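Local coordinates for 4-amino-4-deoxychorismate lyase (Legionella pneumophila, PDB 3LUL), which belongs to the class IV aminotransferase family, a group of pyridoxal-phosphate enzymes of fold type IV, and carries its cofactor covalently bound to the chain, at residues Pro121-Ser126 / Asn250-Val255; Ile149-Gln154 / Asp161-Phe166. All blocks are in the same frame, centred on the assembly; numbering follows the deposited sequence.

Contact 1: Pro121-Ser126 / Asn250-Val255; sequences PVRLIS and NIIFEV
Pro121 and Val255 make the apolar part of this contact, the ring of the proline meeting one methyl of the valine. Val255 CG1 sits against two neighbouring ring carbons, 3.8 Å from Pro121 CB and 3.9 Å from Pro121 CG, and the two side chains cross at about a right angle. The CB atom of each residue points toward the other segment; the compact ring and the beta-branched chain cover part of each other's apolar surface, shielding it from solvent at the surface of the protein. The second touch pairs a charged group with an aliphatic one. Ile252 CD1 comes to the edge of the Arg123 guanidinium, in its plane, 3.7 Å from Arg123 NH1, but this holds for one of two conformers of each side chain and is therefore doubtful. The arginine chain is extended from CG to NE. Arg123 NH1 is hydrogen-bonded to Ser247 OG; the Ile252 methyl lies alongside it. No hydrogen bond joins the two segments. Strand 241-248 lies between them in the sheet, pairing in parallel with strand 122-131 and antiparallel with the short, weakly bonded strand 251-252, while Phe253 packs on Ile227 of helix 224-228.

Contact 2: Ile149-Gln154 / Asp161-Phe166; sequences IIAQRQ and DDALFF
Ala151 of the helix presents its methyl to two side chains of the strand, Ala163 and Phe165. Its CB lies 3.8 Å from Ala163 CB, and the Ala163 methyl also rests 3.7 Å from Ala151 O. Such small side chains let the axes of helix and strand approach to 6.5 Å, at an angle of 122° between their directions. Phe165 comes in with the far end of its ring, which the Ala151 methyl meets obliquely, Ala151 CB to Phe165 CZ 3.4 Å. The ring also makes a cation-pi contact with Arg131.

Gln152 supplies the polar link. Its chain, extended beyond CG, carries the amide to the start of the strand, where Gln152 NE2 donates to Asp161 O at 3.0 Å. The bond is fairly straight, 162° at the hydrogen, and lies in the planes of both the glutamine amide and the carbonyl. A glutamine suits this place, being long enough to span the gap and able to donate from its end. The Asp162 carboxylate, turned 26° from that amide, bonds instead to Thr175, Thr176 and the backbone N of Ala163.

From strand 122-131 the chain passes through helix 146-157 and returns as the parallel neighbouring strand 162-167, a beta-alpha-beta crossover. The connection between strand 122-131 and helix 146-157 carries the modified Lys141, consistent with a class IV aminotransferase fold.

How the contacts relate
Strand 122-131 ties the two contacts together: it supplies one segment of contact 1 and runs beside strand 162-167 of contact 2; the contact centres lie about 13 Å apart. Backbone bonding joins them directly, as Leu164 N lies 2.9 Å from Ile125 O, and the Asp161 carboxylate adds a probable hydrogen bond to Arg123 N. Contact 1 is a surface contact between distant parts of the sequence, sparse and without hydrogen bonds. Contact 2 falls within the chain between the two segments of contact 1 and is mostly buried, with two alanines and a phenylalanine packed closely and one hydrogen bond from a side-chain amide to the backbone carbonyl at the strand's start. Its helix also faces the second subunit, whereas contact 1 touches no other chain.

Contact 1: Pro121-Ser126 / Asn250-Val255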
# COMPACT_ATOMS: atom_id res chain seq x y z
N PRO B 121 -7.04 -28.44 2.22
CA PRO B 121 -6.38 -27.80 1.07
C PRO B 121 -7.08 -26.54 0.61
O PRO B 121 -8.29 -26.41 0.79
CB PRO B 121 -6.45 -28.86 -0.01
CG PRO B 121 -6.59 -30.13 0.73
CD PRO B 121 -7.47 -29.80 1.88
N VAL B 122 -6.30 -25.61 0.06
CA VAL B 122 -6.81 -24.27 -0.27
C VAL B 122 -7.35 -24.19 -1.69
O VAL B 122 -6.83 -24.82 -2.59
CB VAL B 122 -5.73 -23.18 -0.08
CG1 VAL B 122 -5.37 -23.08 1.38
CG2 VAL B 122 -4.51 -23.47 -0.89
N ARG B 123 -8.40 -23.37 -1.85
CA ARG B 123 -8.96 -23.04 -3.15
C ARG B 123 -8.52 -21.63 -3.55
O ARG B 123 -8.69 -20.67 -2.79
CB ARG B 123 -10.48 -23.14 -3.11
CG ARG B 123 -11.04 -24.56 -2.95
CD ARG B 123 -12.51 -24.60 -3.34
NE ARG B 123 -13.11 -25.93 -3.28
CZ ARG B 123 -13.10 -26.80 -4.29
NH1 ARG B 123 -12.48 -26.50 -5.42
NH2 ARG B 123 -13.70 -27.98 -4.16
N LEU B 124 -7.95 -21.51 -4.76
CA LEU B 124 -7.43 -20.24 -5.30
C LEU B 124 -8.24 -19.74 -6.48
O LEU B 124 -8.80 -20.56 -7.22
CB LEU B 124 -5.99 -20.42 -5.77
CG LEU B 124 -4.99 -20.87 -4.72
CD1 LEU B 124 -3.59 -21.01 -5.33
CD2 LEU B 124 -4.95 -19.89 -3.55
N ILE B 125 -8.28 -18.42 -6.64
CA ILE B 125 -8.76 -17.78 -7.85
C ILE B 125 -7.68 -16.86 -8.38
O ILE B 125 -6.88 -16.33 -7.60
CB ILE B 125 -10.12 -17.02 -7.70
CG1 ILE B 125 -10.11 -16.03 -6.54
CG2 ILE B 125 -11.33 -18.03 -7.60
CD1 ILE B 125 -10.44 -14.60 -6.90
N SER B 126 -7.63 -16.70 -9.69
CA SER B 126 -6.64 -15.82 -10.31
C SER B 126 -7.19 -14.40 -10.29
O SER B 126 -8.33 -14.19 -10.66
CB SER B 126 -6.43 -16.21 -11.78
OG SER B 126 -5.83 -17.48 -11.91
N ASN B 250 -11.31 -22.95 -12.17
CA ASN B 250 -12.02 -24.22 -12.42
C ASN B 250 -11.10 -25.41 -12.71
O ASN B 250 -11.37 -26.21 -13.60
CB ASN B 250 -13.04 -24.05 -13.53
CG ASN B 250 -12.41 -23.81 -14.89
OD1 ASN B 250 -11.62 -22.88 -15.08
ND2 ASN B 250 -12.78 -24.66 -15.86
N ILE B 251 -10.05 -25.56 -11.92
CA ILE B 251 -9.11 -26.65 -12.15
C ILE B 251 -8.81 -27.28 -10.80
O ILE B 251 -8.33 -26.59 -9.89
CB ILE B 251 -7.83 -26.13 -12.85
CG1 ILE B 251 -8.20 -25.47 -14.19
CG2 ILE B 251 -6.83 -27.28 -13.08
CD1 ILE B 251 -7.49 -24.22 -14.48
N ILE B 252 -9.13 -28.56 -10.67
CA ILE B 252 -8.92 -29.33 -9.45
C ILE B 252 -7.63 -30.11 -9.61
O ILE B 252 -7.40 -30.71 -10.66
CB ILE B 252 -10.08 -30.34 -9.22
CG1 ILE B 252 -11.44 -29.65 -9.36
CG2 ILE B 252 -9.98 -30.97 -7.84
CD1 ILE B 252 -11.71 -28.62 -8.30
N PHE B 253 -6.80 -30.13 -8.56
CA PHE B 253 -5.57 -30.89 -8.50
C PHE B 253 -5.65 -32.02 -7.48
O PHE B 253 -6.35 -31.93 -6.47
CB PHE B 253 -4.43 -29.97 -8.06
CG PHE B 253 -4.27 -28.75 -8.92
CD1 PHE B 253 -3.71 -28.86 -10.18
CD2 PHE B 253 -4.64 -27.50 -8.45
CE1 PHE B 253 -3.54 -27.75 -10.98
CE2 PHE B 253 -4.47 -26.39 -9.23
CZ PHE B 253 -3.94 -26.52 -10.52
N GLU B 254 -4.87 -33.07 -7.74
CA GLU B 254 -4.51 -34.02 -6.71
C GLU B 254 -3.67 -33.27 -5.65
O GLU B 254 -2.73 -32.56 -6.00
CB GLU B 254 -3.70 -35.18 -7.31
CG GLU B 254 -3.12 -36.14 -6.30
CD GLU B 254 -4.17 -36.72 -5.38
OE1 GLU B 254 -5.12 -37.39 -5.88
OE2 GLU B 254 -4.06 -36.51 -4.15
N VAL B 255 -4.05 -33.42 -4.38
CA VAL B 255 -3.38 -32.73 -3.27
C VAL B 255 -2.21 -33.49 -2.66
O VAL B 255 -1.37 -32.89 -1.98
CB VAL B 255 -4.37 -32.30 -2.18
CG1 VAL B 255 -5.38 -31.28 -2.76
CG2 VAL B 255 -5.08 -33.49 -1.56

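Contact 2: Ile149-Gln154 / Asp161-Phe166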
# COMPACT_ATOMS: atom_id res chain seq x y z
N ILE B 149 -5.75 -7.48 0.67
CA ILE B 149 -7.04 -7.55 1.36
C ILE B 149 -8.19 -7.59 0.36
O ILE B 149 -9.07 -8.45 0.45
CB ILE B 149 -7.23 -6.35 2.36
CG1 ILE B 149 -6.25 -6.50 3.53
CG2 ILE B 149 -8.69 -6.29 2.87
CD1 ILE B 149 -6.14 -5.25 4.38
N ILE B 150 -8.19 -6.67 -0.60
CA ILE B 150 -9.26 -6.62 -1.61
C ILE B 150 -9.32 -7.97 -2.41
O ILE B 150 -10.39 -8.55 -2.59
CB ILE B 150 -9.06 -5.40 -2.56
CG1 ILE B 150 -9.23 -4.07 -1.77
CG2 ILE B 150 -10.04 -5.48 -3.78
CD1 ILE B 150 -8.84 -2.84 -2.60
N ALA B 151 -8.15 -8.44 -2.85
CA ALA B 151 -8.02 -9.67 -3.62
C ALA B 151 -8.52 -10.87 -2.80
O ALA B 151 -9.30 -11.69 -3.29
CB ALA B 151 -6.58 -9.85 -4.05
N GLN B 152 -8.14 -10.95 -1.53
CA GLN B 152 -8.64 -12.04 -0.69
C GLN B 152 -10.15 -11.99 -0.44
O GLN B 152 -10.85 -13.01 -0.50
CB GLN B 152 -7.91 -12.11 0.64
CG GLN B 152 -8.44 -13.29 1.49
CD GLN B 152 -7.42 -13.85 2.38
OE1 GLN B 152 -6.76 -13.13 3.10
NE2 GLN B 152 -7.26 -15.15 2.34
N ARG B 153 -10.69 -10.81 -0.19
CA ARG B 153 -12.15 -10.67 -0.13
C ARG B 153 -12.86 -11.11 -1.39
O ARG B 153 -13.95 -11.69 -1.30
CB ARG B 153 -12.53 -9.24 0.18
CG ARG B 153 -12.12 -8.78 1.58
CD ARG B 153 -12.92 -7.51 1.92
NE ARG B 153 -12.36 -6.69 2.99
CZ ARG B 153 -12.25 -7.09 4.26
NH1 ARG B 153 -12.65 -8.32 4.62
NH2 ARG B 153 -11.76 -6.26 5.18
N GLN B 154 -12.27 -10.89 -2.56
CA GLN B 154 -12.92 -11.32 -3.83
C GLN B 154 -12.96 -12.83 -3.93
O GLN B 154 -13.96 -13.44 -4.35
CB GLN B 154 -12.20 -10.79 -5.06
CG GLN B 154 -12.35 -9.32 -5.29
CD GLN B 154 -11.86 -8.86 -6.67
OE1 GLN B 154 -11.44 -9.66 -7.50
NE2 GLN B 154 -11.89 -7.55 -6.89
N ASP B 161 -10.58 -19.49 -1.22
CA ASP B 161 -9.88 -19.16 0.02
C ASP B 161 -8.87 -18.02 -0.12
O ASP B 161 -8.67 -17.27 0.83
CB ASP B 161 -9.17 -20.40 0.56
CG ASP B 161 -10.14 -21.54 0.82
OD1 ASP B 161 -11.11 -21.31 1.58
OD2 ASP B 161 -9.97 -22.61 0.23
N ASP B 162 -8.20 -17.93 -1.26
CA ASP B 162 -7.08 -17.00 -1.41
C ASP B 162 -6.99 -16.68 -2.89
O ASP B 162 -7.68 -17.31 -3.71
CB ASP B 162 -5.81 -17.64 -0.84
CG ASP B 162 -4.66 -16.64 -0.55
OD1 ASP B 162 -4.78 -15.41 -0.82
OD2 ASP B 162 -3.61 -17.14 -0.06
N ALA B 163 -6.19 -15.66 -3.21
CA ALA B 163 -6.05 -15.12 -4.55
C ALA B 163 -4.61 -15.25 -4.99
O ALA B 163 -3.69 -15.11 -4.18
CB ALA B 163 -6.43 -13.64 -4.55
N LEU B 164 -4.43 -15.51 -6.28
CA LEU B 164 -3.16 -15.67 -6.95
C LEU B 164 -2.94 -14.53 -7.96
O LEU B 164 -3.81 -14.25 -8.83
CB LEU B 164 -3.11 -17.00 -7.67
CG LEU B 164 -1.80 -17.40 -8.31
CD1 LEU B 164 -0.69 -17.65 -7.25
CD2 LEU B 164 -2.04 -18.70 -9.14
N PHE B 165 -1.81 -13.85 -7.83
CA PHE B 165 -1.42 -12.76 -8.71
C PHE B 165 -0.44 -13.18 -9.82
O PHE B 165 0.42 -14.06 -9.64
CB PHE B 165 -0.78 -11.63 -7.92
CG PHE B 165 -1.64 -11.12 -6.81
CD1 PHE B 165 -2.58 -10.12 -7.03
CD2 PHE B 165 -1.52 -11.63 -5.54
CE1 PHE B 165 -3.38 -9.61 -6.00
CE2 PHE B 165 -2.33 -11.14 -4.48
CZ PHE B 165 -3.27 -10.14 -4.73
N PHE B 166 -0.60 -12.48 -10.93
CA PHE B 166 0.24 -12.56 -12.10
C PHE B 166 0.89 -11.19 -12.42
O PHE B 166 0.37 -10.11 -12.05
CB PHE B 166 -0.59 -13.03 -13.27
CG PHE B 166 -1.08 -14.47 -13.13
CD1 PHE B 166 -2.14 -14.79 -12.28
CD2 PHE B 166 -0.45 -15.50 -13.83
CE1 PHE B 166 -2.55 -16.15 -12.12
CE2 PHE B 166 -0.88 -16.83 -13.68
CZ PHE B 166 -1.93 -17.13 -12.84